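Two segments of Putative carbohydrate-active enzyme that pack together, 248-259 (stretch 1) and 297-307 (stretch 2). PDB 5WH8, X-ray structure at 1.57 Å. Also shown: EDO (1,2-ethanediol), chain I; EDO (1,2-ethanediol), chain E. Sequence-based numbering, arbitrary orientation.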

# COMPACT_ATOMS: atom_id res chain seq x y z
N GLY A 248 -3.51 -4.04 -22.97
CA GLY A 248 -4.94 -3.83 -22.84
C GLY A 248 -5.38 -3.56 -21.42
O GLY A 248 -4.64 -3.84 -20.47
N VAL A 249 -6.57 -2.99 -21.26
CA VAL A 249 -7.20 -2.84 -19.94
C VAL A 249 -8.35 -3.85 -19.88
O VAL A 249 -9.00 -4.14 -20.88
CB VAL A 249 -7.72 -1.41 -19.66
CG1 VAL A 249 -6.53 -0.45 -19.42
CG2 VAL A 249 -8.60 -0.91 -20.79
N TYR A 250 -8.53 -4.40 -18.69
CA TYR A 250 -9.46 -5.50 -18.44
C TYR A 250 -10.45 -5.14 -17.33
O TYR A 250 -10.39 -5.64 -16.22
CB TYR A 250 -8.66 -6.75 -18.07
CG TYR A 250 -7.75 -7.25 -19.17
CD1 TYR A 250 -6.52 -6.65 -19.42
CD2 TYR A 250 -8.11 -8.34 -19.94
CE1 TYR A 250 -5.68 -7.12 -20.42
CE2 TYR A 250 -7.27 -8.80 -20.95
CZ TYR A 250 -6.07 -8.19 -21.19
OH TYR A 250 -5.23 -8.67 -22.18
N PHE A 251 -11.38 -4.27 -17.66
CA PHE A 251 -12.28 -3.71 -16.66
C PHE A 251 -13.37 -4.69 -16.21
O PHE A 251 -13.84 -4.59 -15.06
CB PHE A 251 -12.93 -2.44 -17.21
CG PHE A 251 -11.97 -1.30 -17.44
CD1 PHE A 251 -10.88 -1.08 -16.62
CD2 PHE A 251 -12.18 -0.42 -18.50
CE1 PHE A 251 -10.01 -0.02 -16.84
CE2 PHE A 251 -11.31 0.65 -18.73
CZ PHE A 251 -10.22 0.84 -17.91
N ASP A 252 -13.80 -5.60 -17.08
CA ASP A 252 -14.81 -6.59 -16.65
C ASP A 252 -14.24 -7.50 -15.55
O ASP A 252 -14.90 -7.74 -14.52
CB ASP A 252 -15.30 -7.43 -17.84
CG ASP A 252 -16.13 -6.62 -18.83
OD1 ASP A 252 -16.96 -5.79 -18.40
OD2 ASP A 252 -15.97 -6.84 -20.05
N GLU A 253 -13.01 -7.98 -15.73
CA GLU A 253 -12.39 -8.83 -14.72
C GLU A 253 -12.08 -7.98 -13.47
O GLU A 253 -12.23 -8.46 -12.33
CB GLU A 253 -11.12 -9.52 -15.25
CG GLU A 253 -10.44 -10.47 -14.25
CD GLU A 253 -11.28 -11.71 -13.91
OE1 GLU A 253 -12.09 -12.15 -14.77
OE2 GLU A 253 -11.11 -12.25 -12.79
N CYS A 254 -11.68 -6.73 -13.65
CA CYS A 254 -11.45 -5.88 -12.48
C CYS A 254 -12.76 -5.66 -11.72
O CYS A 254 -12.75 -5.60 -10.50
CB CYS A 254 -10.81 -4.54 -12.87
SG CYS A 254 -9.98 -3.73 -11.48
N ASN A 255 -13.88 -5.53 -12.43
CA ASN A 255 -15.17 -5.40 -11.73
C ASN A 255 -15.47 -6.63 -10.87
O ASN A 255 -15.95 -6.51 -9.74
CB ASN A 255 -16.31 -5.17 -12.74
CG ASN A 255 -16.37 -3.73 -13.26
OD1 ASN A 255 -15.82 -2.81 -12.66
ND2 ASN A 255 -17.09 -3.53 -14.37
N THR A 256 -15.16 -7.81 -11.38
CA THR A 256 -15.29 -9.04 -10.60
C THR A 256 -14.45 -9.00 -9.33
O THR A 256 -14.96 -9.28 -8.25
CB THR A 256 -14.92 -10.28 -11.44
OG1 THR A 256 -15.80 -10.36 -12.57
CG2 THR A 256 -15.00 -11.57 -10.65
N TRP A 257 -13.18 -8.61 -9.47
CA TRP A 257 -12.32 -8.42 -8.32
C TRP A 257 -12.87 -7.38 -7.35
O TRP A 257 -12.77 -7.57 -6.14
CB TRP A 257 -10.92 -8.01 -8.76
CG TRP A 257 -9.99 -9.15 -9.13
CD1 TRP A 257 -9.63 -9.55 -10.39
CD2 TRP A 257 -9.26 -9.98 -8.22
NE1 TRP A 257 -8.73 -10.57 -10.32
CE2 TRP A 257 -8.48 -10.87 -9.01
CE3 TRP A 257 -9.17 -10.07 -6.84
CZ2 TRP A 257 -7.65 -11.83 -8.44
CZ3 TRP A 257 -8.34 -11.03 -6.28
CH2 TRP A 257 -7.59 -11.89 -7.08
N MET A 258 -13.40 -6.26 -7.86
CA MET A 258 -13.94 -5.21 -6.99
C MET A 258 -15.13 -5.70 -6.19
O MET A 258 -15.21 -5.45 -5.01
CB MET A 258 -14.34 -3.98 -7.79
CG MET A 258 -13.17 -3.24 -8.36
SD MET A 258 -12.57 -2.01 -7.19
CE MET A 258 -11.09 -1.42 -8.07
N ASP A 259 -16.03 -6.45 -6.84
CA ASP A 259 -17.19 -7.00 -6.13
C ASP A 259 -16.73 -7.96 -5.04
O ASP A 259 -17.28 -7.98 -3.92
CB ASP A 259 -18.13 -7.73 -7.09
CG ASP A 259 -18.96 -6.78 -7.92
OD1 ASP A 259 -19.16 -5.63 -7.50
OD2 ASP A 259 -19.42 -7.21 -9.00
N SER A 297 -6.04 9.04 -17.56
CA SER A 297 -6.06 8.04 -18.61
C SER A 297 -7.36 7.23 -18.58
O SER A 297 -8.19 7.43 -17.70
CB SER A 297 -4.88 7.09 -18.42
OG SER A 297 -5.06 6.37 -17.21
N GLU A 298 -7.49 6.28 -19.51
CA GLU A 298 -8.65 5.39 -19.50
C GLU A 298 -8.71 4.61 -18.16
O GLU A 298 -9.76 4.52 -17.52
CB GLU A 298 -8.61 4.44 -20.70
CG GLU A 298 -9.82 3.54 -20.82
CD GLU A 298 -9.75 2.60 -22.03
OE1 GLU A 298 -8.69 2.50 -22.67
OE2 GLU A 298 -10.78 1.97 -22.34
N SER A 299 -7.56 4.06 -17.75
CA SER A 299 -7.50 3.36 -16.46
C SER A 299 -7.76 4.30 -15.27
O SER A 299 -8.52 3.97 -14.35
CB SER A 299 -6.14 2.65 -16.29
OG SER A 299 -6.07 1.89 -15.07
N GLY A 300 -7.18 5.50 -15.29
CA GLY A 300 -7.42 6.47 -14.23
C GLY A 300 -8.89 6.90 -14.11
O GLY A 300 -9.42 7.14 -13.02
N GLN A 301 -9.56 7.01 -15.26
CA GLN A 301 -10.97 7.38 -15.27
C GLN A 301 -11.80 6.30 -14.56
O GLN A 301 -12.67 6.61 -13.75
CB GLN A 301 -11.43 7.60 -16.72
CG GLN A 301 -12.90 7.92 -16.87
CD GLN A 301 -13.24 8.24 -18.32
OE1 GLN A 301 -13.59 9.38 -18.67
NE2 GLN A 301 -13.12 7.24 -19.19
N TYR A 302 -11.50 5.04 -14.86
CA TYR A 302 -12.19 3.91 -14.28
C TYR A 302 -11.96 3.85 -12.77
O TYR A 302 -12.92 3.72 -11.99
CB TYR A 302 -11.72 2.61 -14.95
CG TYR A 302 -12.13 1.32 -14.25
CD1 TYR A 302 -13.32 0.69 -14.55
CD2 TYR A 302 -11.29 0.73 -13.32
CE1 TYR A 302 -13.67 -0.50 -13.92
CE2 TYR A 302 -11.64 -0.45 -12.68
CZ TYR A 302 -12.83 -1.05 -12.98
OH TYR A 302 -13.14 -2.22 -12.31
N ILE A 303 -10.71 4.01 -12.33
CA ILE A 303 -10.40 3.98 -10.91
C ILE A 303 -10.98 5.19 -10.16
O ILE A 303 -11.54 5.03 -9.08
CB ILE A 303 -8.84 3.89 -10.71
CG1 ILE A 303 -8.30 2.59 -11.32
CG2 ILE A 303 -8.46 4.05 -9.22
CD1 ILE A 303 -8.77 1.30 -10.61
N LYS A 304 -10.87 6.38 -10.72
CA LYS A 304 -11.47 7.56 -10.11
C LYS A 304 -12.98 7.40 -9.94
O LYS A 304 -13.54 7.82 -8.92
CB LYS A 304 -11.14 8.81 -10.96
CG LYS A 304 -11.47 10.10 -10.29
CD LYS A 304 -10.91 11.30 -11.07
CE LYS A 304 -11.61 12.52 -10.58
NZ LYS A 304 -11.14 13.73 -11.28
N ARG A 305 -13.63 6.76 -10.90
CA ARG A 305 -15.05 6.47 -10.78
C ARG A 305 -15.34 5.48 -9.63
O ARG A 305 -16.30 5.68 -8.87
CB ARG A 305 -15.59 5.94 -12.11
CG ARG A 305 -17.09 5.82 -12.16
CD ARG A 305 -17.58 5.88 -13.60
NE ARG A 305 -19.02 5.74 -13.64
CZ ARG A 305 -19.76 5.80 -14.74
NH1 ARG A 305 -19.19 6.01 -15.92
NH2 ARG A 305 -21.08 5.65 -14.65
N LYS A 306 -14.50 4.44 -9.46
CA LYS A 306 -14.67 3.52 -8.31
C LYS A 306 -14.45 4.24 -6.97
O LYS A 306 -15.15 3.99 -5.98
CB LYS A 306 -13.71 2.34 -8.39
CG LYS A 306 -13.91 1.38 -9.58
CD LYS A 306 -15.28 0.70 -9.54
CE LYS A 306 -15.44 -0.28 -10.72
NZ LYS A 306 -16.85 -0.60 -10.99
N LEU A 307 -13.46 5.12 -6.92
CA LEU A 307 -13.18 5.91 -5.72
C LEU A 307 -14.30 6.88 -5.34
O LEU A 307 -14.37 7.30 -4.17
CB LEU A 307 -11.89 6.70 -5.93
CG LEU A 307 -10.59 5.91 -5.97
CD1 LEU A 307 -9.44 6.74 -6.56
CD2 LEU A 307 -10.19 5.41 -4.57
C1 EDO I . -17.95 -3.61 -9.63
O1 EDO I . -18.90 -3.06 -10.56
C2 EDO I . -17.36 -2.63 -8.61
O2 EDO I . -18.20 -1.52 -8.21
C1 EDO E . -9.22 8.77 -21.40
O1 EDO E . -9.69 9.41 -22.59
C2 EDO E . -9.61 9.61 -20.19
O2 EDO E . -11.02 9.79 -20.19

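What holds the two helices together by polar contact? Both hydrogen bonds between the stretches end on one atom, the side-chain oxygen OD1 of Asn255. The hydroxyl OH of Tyr302 donates to Asn255 OD1 at 2.8 Å, and the ammonium NZ of Lys306 donates to the same Asn255 OD1 at 3.0 Å. Tyr302 and Lys306 lie four residues apart, about one helical turn, so their side chains leave the same side of the second helix and can converge on a single acceptor. A carbonyl oxygen has two lone pairs and can take two donors. The CA-to-CB bond of Asn255 points sideways, but the end of its side chain comes nearer to the other helix, which brings OD1 within reach. The backbone of Asn255 plays no such part: its N lies 3.4 Å from Tyr302 OH, but the angle is poor, and that N already donates to Phe251 O at 2.8 Å within its own helix.

How does Tyr302 fit against the first helix? Its CA-to-CB bond points toward the first stretch, and its side chain is a knob in a hole formed by Phe251, Cys254, Asn255 and Met258. Spacings of three and four residues place these four around a patch of one helical face. The phenol reaches deep enough for Tyr302 OH to lie 3.3 Å from Cys254 CB and 4.1 Å from Met258 CG. Asn255 OD1 sits at the edge of the ring, near its plane, as suits an acceptor for the hydroxyl. Cys254 SG approaches Tyr302 CE2 to 3.9 Å, obliquely to the ring.

What does Phe251 add? Its ring forms an offset stack with that of Tyr302, the centroids 4.3 Å apart and the planes only 10° from parallel. The closest atoms are Phe251 CD1 and Tyr302 CG, at 3.6 Å. Because the stack is offset, Tyr302 CB also lies over the Phe251 face, 4.0 Å from the ring centroid, in a CH-pi contact. The far end of the Phe251 ring meets the start of the second helix: Phe251 CZ is 4.0 Å from Ser299 CA, which lies at the ring's edge. These two aromatic residues have the largest areas covered by the opposing stretch.

How does the packing change toward the ends? At the start, Val249 precedes the first helix and points toward the second stretch, with its CG2 3.9 Å from Glu298 CD. Farther along, Met258 CE makes looser apolar contacts, 4.4 Å from Ile303 CD1 and 4.3 Å from Lys306 CG. The helices run in roughly the same direction, 25° apart, and their axes come no closer than 12.2 Å. That wide spacing leaves long side chains to bridge the gap, and the buried surface is a modest 461 Å², both sides summed.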